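Local coordinates for protein aromatic amino acid aminotransferase I (Candida albicans WO-1, PDB 6HNU) that probably transfers amino groups from aromatic amino acids to 2-oxoglutarate with the help of pyridoxal 5'-phosphate, yielding aromatic oxo-acids and glutamate, at residues 373-385 with 479-491. Residues are numbered along the deposited sequence; the frame is centred on the assembly and turned at random.
Sequences ALDQFVPKEVSSF and EKFGKAVRAEFGL
In the small domain of this pyridoxal-phosphate-dependent aminotransferase, the C-terminal helix 471-489 packs against the end of the long helix 334-377 and the turn that follows, and the contact illustrates how a glycine lets a helix approach a neighbouring carbonyl. At the last residue of helix 334-377, Phe-377 O rests against Gly-482 CA, 3.3 Å away in a CA-H...O contact, to the side of its carbonyl axis; the lack of a side chain there permits this approach. The same oxygen lies near the edge of the Arg-486 guanidinium, 3.1 Å from Arg-486 NH1. Water 1 donates to Glu-479 O and accepts from Arg-486 NH2 at 2.8 Å, with a weak link to Phe-377 O. Glu-479 CB sits over the centre of the Phe-377 ring, 3.7 Å from the centroid, in a CH-pi contact, and Gln-376 CD lies toward the rim of the opposite face. The Glu-479 chain, extended and with CG swung away from its own backbone N (chi1 170°), carries OE2 to 3.2 Å from Phe-377 CE1. Pro-379 CG meets Val-485 CG1 at 3.8 Å, while Leu-491 CD1, beyond the Schellman motif at Gly-490, reaches Pro-379 CB at 3.6 Å. Val-382 lays CG2 over one face of the Phe-489 ring, toward its rim, and meets Leu-491 CD1 tip to tip. Within the turn Ser-383 OG donates to Pro-379 O at 2.8 Å from above the carbonyl plane, 53° out of it. The axes of 373-377 and 479-489 make an angle of 38°; Val-382 and Ser-384 pair with strand 393-399, Phe-481 meets Phe-462 of strand 459-465 edge-to-face, and helix 413-426 packs against Ala-484, Glu-488 and Phe-489.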
loop_
_atom_site.group_PDB
_atom_site.type_symbol
_atom_site.label_atom_id
_atom_site.label_comp_id
_atom_site.label_asym_id
_atom_site.label_seq_id
_atom_site.Cartn_x
_atom_site.Cartn_y
_atom_site.Cartn_z
ATOM N N ALA B 373 32.350 20.323 11.452
ATOM C CA ALA B 373 31.728 21.081 12.549
ATOM C C ALA B 373 31.803 20.252 13.849
ATOM O O ALA B 373 32.206 20.829 14.890
ATOM C CB ALA B 373 30.352 21.547 12.158
ATOM N N LEU B 374 31.547 18.937 13.818
ATOM C CA LEU B 374 31.702 18.078 15.030
ATOM C C LEU B 374 33.140 18.226 15.556
ATOM O O LEU B 374 33.334 18.392 16.784
ATOM C CB LEU B 374 31.419 16.607 14.714
ATOM C CG LEU B 374 29.966 16.205 14.476
ATOM C CD1 LEU B 374 29.879 14.683 14.415
ATOM C CD2 LEU B 374 29.014 16.765 15.539
ATOM N N ASP B 375 34.124 18.118 14.669
ATOM C CA ASP B 375 35.563 18.105 15.046
ATOM C C ASP B 375 35.909 19.423 15.761
ATOM O O ASP B 375 36.654 19.402 16.778
ATOM C CB ASP B 375 36.429 17.909 13.806
ATOM C CG ASP B 375 37.909 17.873 14.095
ATOM O OD1 ASP B 375 38.318 17.147 15.031
ATOM O OD2 ASP B 375 38.635 18.562 13.361
ATOM N N GLN B 376 35.355 20.510 15.255
ATOM C CA GLN B 376 35.652 21.887 15.687
ATOM C C GLN B 376 34.978 22.173 17.030
ATOM O O GLN B 376 35.634 22.796 17.881
ATOM C CB GLN B 376 35.121 22.821 14.610
ATOM C CG GLN B 376 35.504 24.277 14.760
ATOM C CD GLN B 376 34.842 25.078 13.666
ATOM O OE1 GLN B 376 34.337 26.175 13.899
ATOM N NE2 GLN B 376 34.816 24.524 12.459
ATOM N N PHE B 377 33.704 21.795 17.190
ATOM C CA PHE B 377 32.802 22.405 18.193
ATOM C C PHE B 377 32.559 21.489 19.387
ATOM O O PHE B 377 32.216 22.018 20.460
ATOM C CB PHE B 377 31.488 22.812 17.539
ATOM C CG PHE B 377 31.593 24.032 16.672
ATOM C CD1 PHE B 377 32.053 25.231 17.196
ATOM C CD2 PHE B 377 31.215 23.992 15.339
ATOM C CE1 PHE B 377 32.132 26.367 16.402
ATOM C CE2 PHE B 377 31.321 25.121 14.543
ATOM C CZ PHE B 377 31.765 26.312 15.078
ATOM N N VAL B 378 32.737 20.183 19.241
ATOM C CA VAL B 378 32.344 19.226 20.304
ATOM C C VAL B 378 33.570 18.889 21.129
ATOM O O VAL B 378 34.559 18.388 20.601
ATOM C CB VAL B 378 31.668 17.956 19.761
ATOM C CG1 VAL B 378 31.258 17.060 20.910
ATOM C CG2 VAL B 378 30.461 18.280 18.897
ATOM N N PRO B 379 33.526 19.134 22.461
ATOM C CA PRO B 379 34.651 18.810 23.327
ATOM C C PRO B 379 35.069 17.344 23.317
ATOM O O PRO B 379 34.282 16.482 23.644
ATOM C CB PRO B 379 34.209 19.211 24.748
ATOM C CG PRO B 379 32.743 19.580 24.638
ATOM C CD PRO B 379 32.437 19.811 23.170
ATOM N N LYS B 380 36.360 17.114 23.062
ATOM C CA LYS B 380 36.926 15.780 22.769
ATOM C C LYS B 380 37.192 14.973 24.036
ATOM O O LYS B 380 37.236 13.717 23.910
ATOM C CB LYS B 380 38.179 15.967 21.925
ATOM C CG LYS B 380 37.941 16.717 20.622
ATOM C CD LYS B 380 39.197 16.886 19.795
ATOM C CE LYS B 380 38.938 17.642 18.510
ATOM N NZ LYS B 380 38.114 16.816 17.595
ATOM N N GLU B 381 37.334 15.628 25.200
ATOM C CA GLU B 381 37.634 14.933 26.485
ATOM C C GLU B 381 36.501 13.973 26.820
ATOM O O GLU B 381 36.762 13.039 27.575
ATOM C CB GLU B 381 37.753 15.838 27.721
ATOM C CG GLU B 381 38.664 17.028 27.558
ATOM C CD GLU B 381 38.060 18.152 26.741
ATOM O OE1 GLU B 381 38.067 19.315 27.217
ATOM O OE2 GLU B 381 37.597 17.867 25.616
ATOM N N VAL B 382 35.273 14.239 26.356
ATOM C CA VAL B 382 34.089 13.415 26.760
ATOM C C VAL B 382 33.311 12.898 25.535
ATOM O O VAL B 382 32.193 12.353 25.739
ATOM C CB VAL B 382 33.155 14.187 27.701
ATOM C CG1 VAL B 382 33.833 14.512 29.017
ATOM C CG2 VAL B 382 32.596 15.438 27.066
ATOM N N SER B 383 33.854 13.055 24.323
ATOM C CA SER B 383 33.111 12.772 23.068
ATOM C C SER B 383 33.985 11.988 22.095
ATOM O O SER B 383 35.229 12.023 22.216
ATOM C CB SER B 383 32.574 14.012 22.465
ATOM O OG SER B 383 33.560 14.654 21.677
ATOM N N SER B 384 33.330 11.248 21.195
ATOM C CA SER B 384 33.951 10.647 19.990
ATOM C C SER B 384 32.945 10.661 18.841
ATOM O O SER B 384 31.724 10.888 19.087
ATOM C CB SER B 384 34.431 9.282 20.256
ATOM O OG SER B 384 33.372 8.470 20.687
ATOM N N PHE B 385 33.428 10.475 17.617
ATOM C CA PHE B 385 32.539 10.449 16.439
ATOM C C PHE B 385 33.245 9.669 15.325
ATOM O O PHE B 385 34.491 9.710 15.276
ATOM C CB PHE B 385 32.100 11.872 16.094
ATOM C CG PHE B 385 33.218 12.773 15.653
ATOM C CD1 PHE B 385 33.677 12.737 14.345
ATOM C CD2 PHE B 385 33.823 13.642 16.549
ATOM C CE1 PHE B 385 34.712 13.567 13.935
ATOM C CE2 PHE B 385 34.863 14.467 16.143
ATOM C CZ PHE B 385 35.309 14.423 14.835
ATOM N N GLU B 479 27.373 23.951 16.586
ATOM C CA GLU B 479 28.073 24.873 17.521
ATOM C C GLU B 479 27.237 24.921 18.804
ATOM O O GLU B 479 27.802 24.716 19.866
ATOM C CB GLU B 479 28.290 26.258 16.907
ATOM C CG GLU B 479 28.780 27.278 17.926
ATOM C CD GLU B 479 29.483 28.490 17.341
ATOM O OE1 GLU B 479 28.914 29.117 16.423
ATOM O OE2 GLU B 479 30.598 28.803 17.814
ATOM N N LYS B 480 25.926 25.106 18.677
ATOM C CA LYS B 480 25.004 25.128 19.838
ATOM C C LYS B 480 25.079 23.783 20.570
ATOM O O LYS B 480 25.000 23.807 21.809
ATOM C CB LYS B 480 23.604 25.573 19.409
ATOM C CG LYS B 480 23.516 27.031 18.995
ATOM C CD LYS B 480 22.172 27.475 18.456
ATOM C CE LYS B 480 22.143 28.972 18.206
ATOM N NZ LYS B 480 20.989 29.380 17.367
ATOM N N PHE B 481 25.309 22.661 19.870
ATOM C CA PHE B 481 25.356 21.314 20.491
ATOM C C PHE B 481 26.661 21.180 21.275
ATOM O O PHE B 481 26.663 20.642 22.393
ATOM C CB PHE B 481 25.237 20.190 19.459
ATOM C CG PHE B 481 25.105 18.831 20.084
ATOM C CD1 PHE B 481 23.927 18.441 20.699
ATOM C CD2 PHE B 481 26.178 17.965 20.131
ATOM C CE1 PHE B 481 23.815 17.193 21.294
ATOM C CE2 PHE B 481 26.071 16.726 20.743
ATOM C CZ PHE B 481 24.890 16.346 21.323
ATOM N N GLY B 482 27.756 21.643 20.686
ATOM C CA GLY B 482 29.059 21.709 21.367
ATOM C C GLY B 482 28.941 22.481 22.684
ATOM O O GLY B 482 29.451 21.969 23.696
ATOM N N LYS B 483 28.278 23.632 22.672
ATOM C CA LYS B 483 28.059 24.483 23.885
ATOM C C LYS B 483 27.297 23.679 24.943
ATOM O O LYS B 483 27.629 23.777 26.144
ATOM C CB LYS B 483 27.132 25.669 23.632
ATOM C CG LYS B 483 27.711 26.889 22.945
ATOM C CD LYS B 483 26.869 28.125 23.242
ATOM C CE LYS B 483 26.520 28.936 22.015
ATOM N NZ LYS B 483 27.683 29.712 21.513
ATOM N N ALA B 484 26.251 22.968 24.506
ATOM C CA ALA B 484 25.360 22.200 25.393
ATOM C C ALA B 484 26.184 21.102 26.064
ATOM O O ALA B 484 26.056 20.927 27.316
ATOM C CB ALA B 484 24.168 21.684 24.611
ATOM N N VAL B 485 27.078 20.444 25.318
ATOM C CA VAL B 485 27.942 19.372 25.891
ATOM C C VAL B 485 28.938 20.036 26.859
ATOM O O VAL B 485 29.145 19.470 27.949
ATOM C CB VAL B 485 28.657 18.516 24.826
ATOM C CG1 VAL B 485 29.629 17.509 25.447
ATOM C CG2 VAL B 485 27.645 17.770 23.968
ATOM N N ARG B 486 29.487 21.197 26.488
ATOM C CA ARG B 486 30.462 21.939 27.351
ATOM C C ARG B 486 29.758 22.373 28.658
ATOM O O ARG B 486 30.314 22.102 29.739
ATOM C CB ARG B 486 31.108 23.101 26.575
ATOM C CG ARG B 486 32.639 23.068 26.568
ATOM C CD ARG B 486 33.345 23.801 25.424
ATOM N NE ARG B 486 32.469 24.845 24.926
ATOM C CZ ARG B 486 32.043 24.967 23.668
ATOM N NH1 ARG B 486 32.477 24.140 22.723
ATOM N NH2 ARG B 486 31.217 25.959 23.360
ATOM N N ALA B 487 28.579 22.985 28.581
ATOM C CA ALA B 487 27.776 23.330 29.775
ATOM C C ALA B 487 27.518 22.087 30.637
ATOM O O ALA B 487 27.735 22.171 31.856
ATOM C CB ALA B 487 26.489 24.003 29.398
ATOM N N GLU B 488 27.051 20.967 30.087
ATOM C CA GLU B 488 26.629 19.821 30.943
ATOM C C GLU B 488 27.821 19.155 31.616
ATOM O O GLU B 488 27.646 18.634 32.763
ATOM C CB GLU B 488 25.812 18.799 30.149
ATOM C CG GLU B 488 24.378 19.241 29.974
ATOM C CD GLU B 488 23.604 19.438 31.273
ATOM O OE1 GLU B 488 23.712 18.581 32.165
ATOM O OE2 GLU B 488 22.846 20.398 31.340
ATOM N N PHE B 489 28.981 19.113 30.945
ATOM C CA PHE B 489 30.151 18.323 31.404
ATOM C C PHE B 489 31.158 19.212 32.149
ATOM O O PHE B 489 32.216 18.671 32.550
ATOM C CB PHE B 489 30.776 17.605 30.210
ATOM C CG PHE B 489 30.004 16.383 29.787
ATOM C CD1 PHE B 489 28.923 16.487 28.922
ATOM C CD2 PHE B 489 30.356 15.131 30.254
ATOM C CE1 PHE B 489 28.228 15.349 28.544
ATOM C CE2 PHE B 489 29.670 13.995 29.871
ATOM C CZ PHE B 489 28.574 14.112 29.048
ATOM N N GLY B 490 30.818 20.490 32.323
ATOM C CA GLY B 490 31.622 21.534 32.999
ATOM C C GLY B 490 33.003 21.710 32.385
ATOM O O GLY B 490 33.994 21.545 33.133
ATOM N N LEU B 491 33.079 22.027 31.085
ATOM C CA LEU B 491 34.357 22.112 30.325
ATOM C C LEU B 491 34.575 23.537 29.808
ATOM O O LEU B 491 33.675 24.360 29.983
ATOM C CB LEU B 491 34.300 21.106 29.172
ATOM C CG LEU B 491 34.197 19.641 29.583
ATOM C CD1 LEU B 491 34.196 18.749 28.357
ATOM C CD2 LEU B 491 35.329 19.247 30.517
HETATM O O HOH W 1 30.477 24.936 20.864
#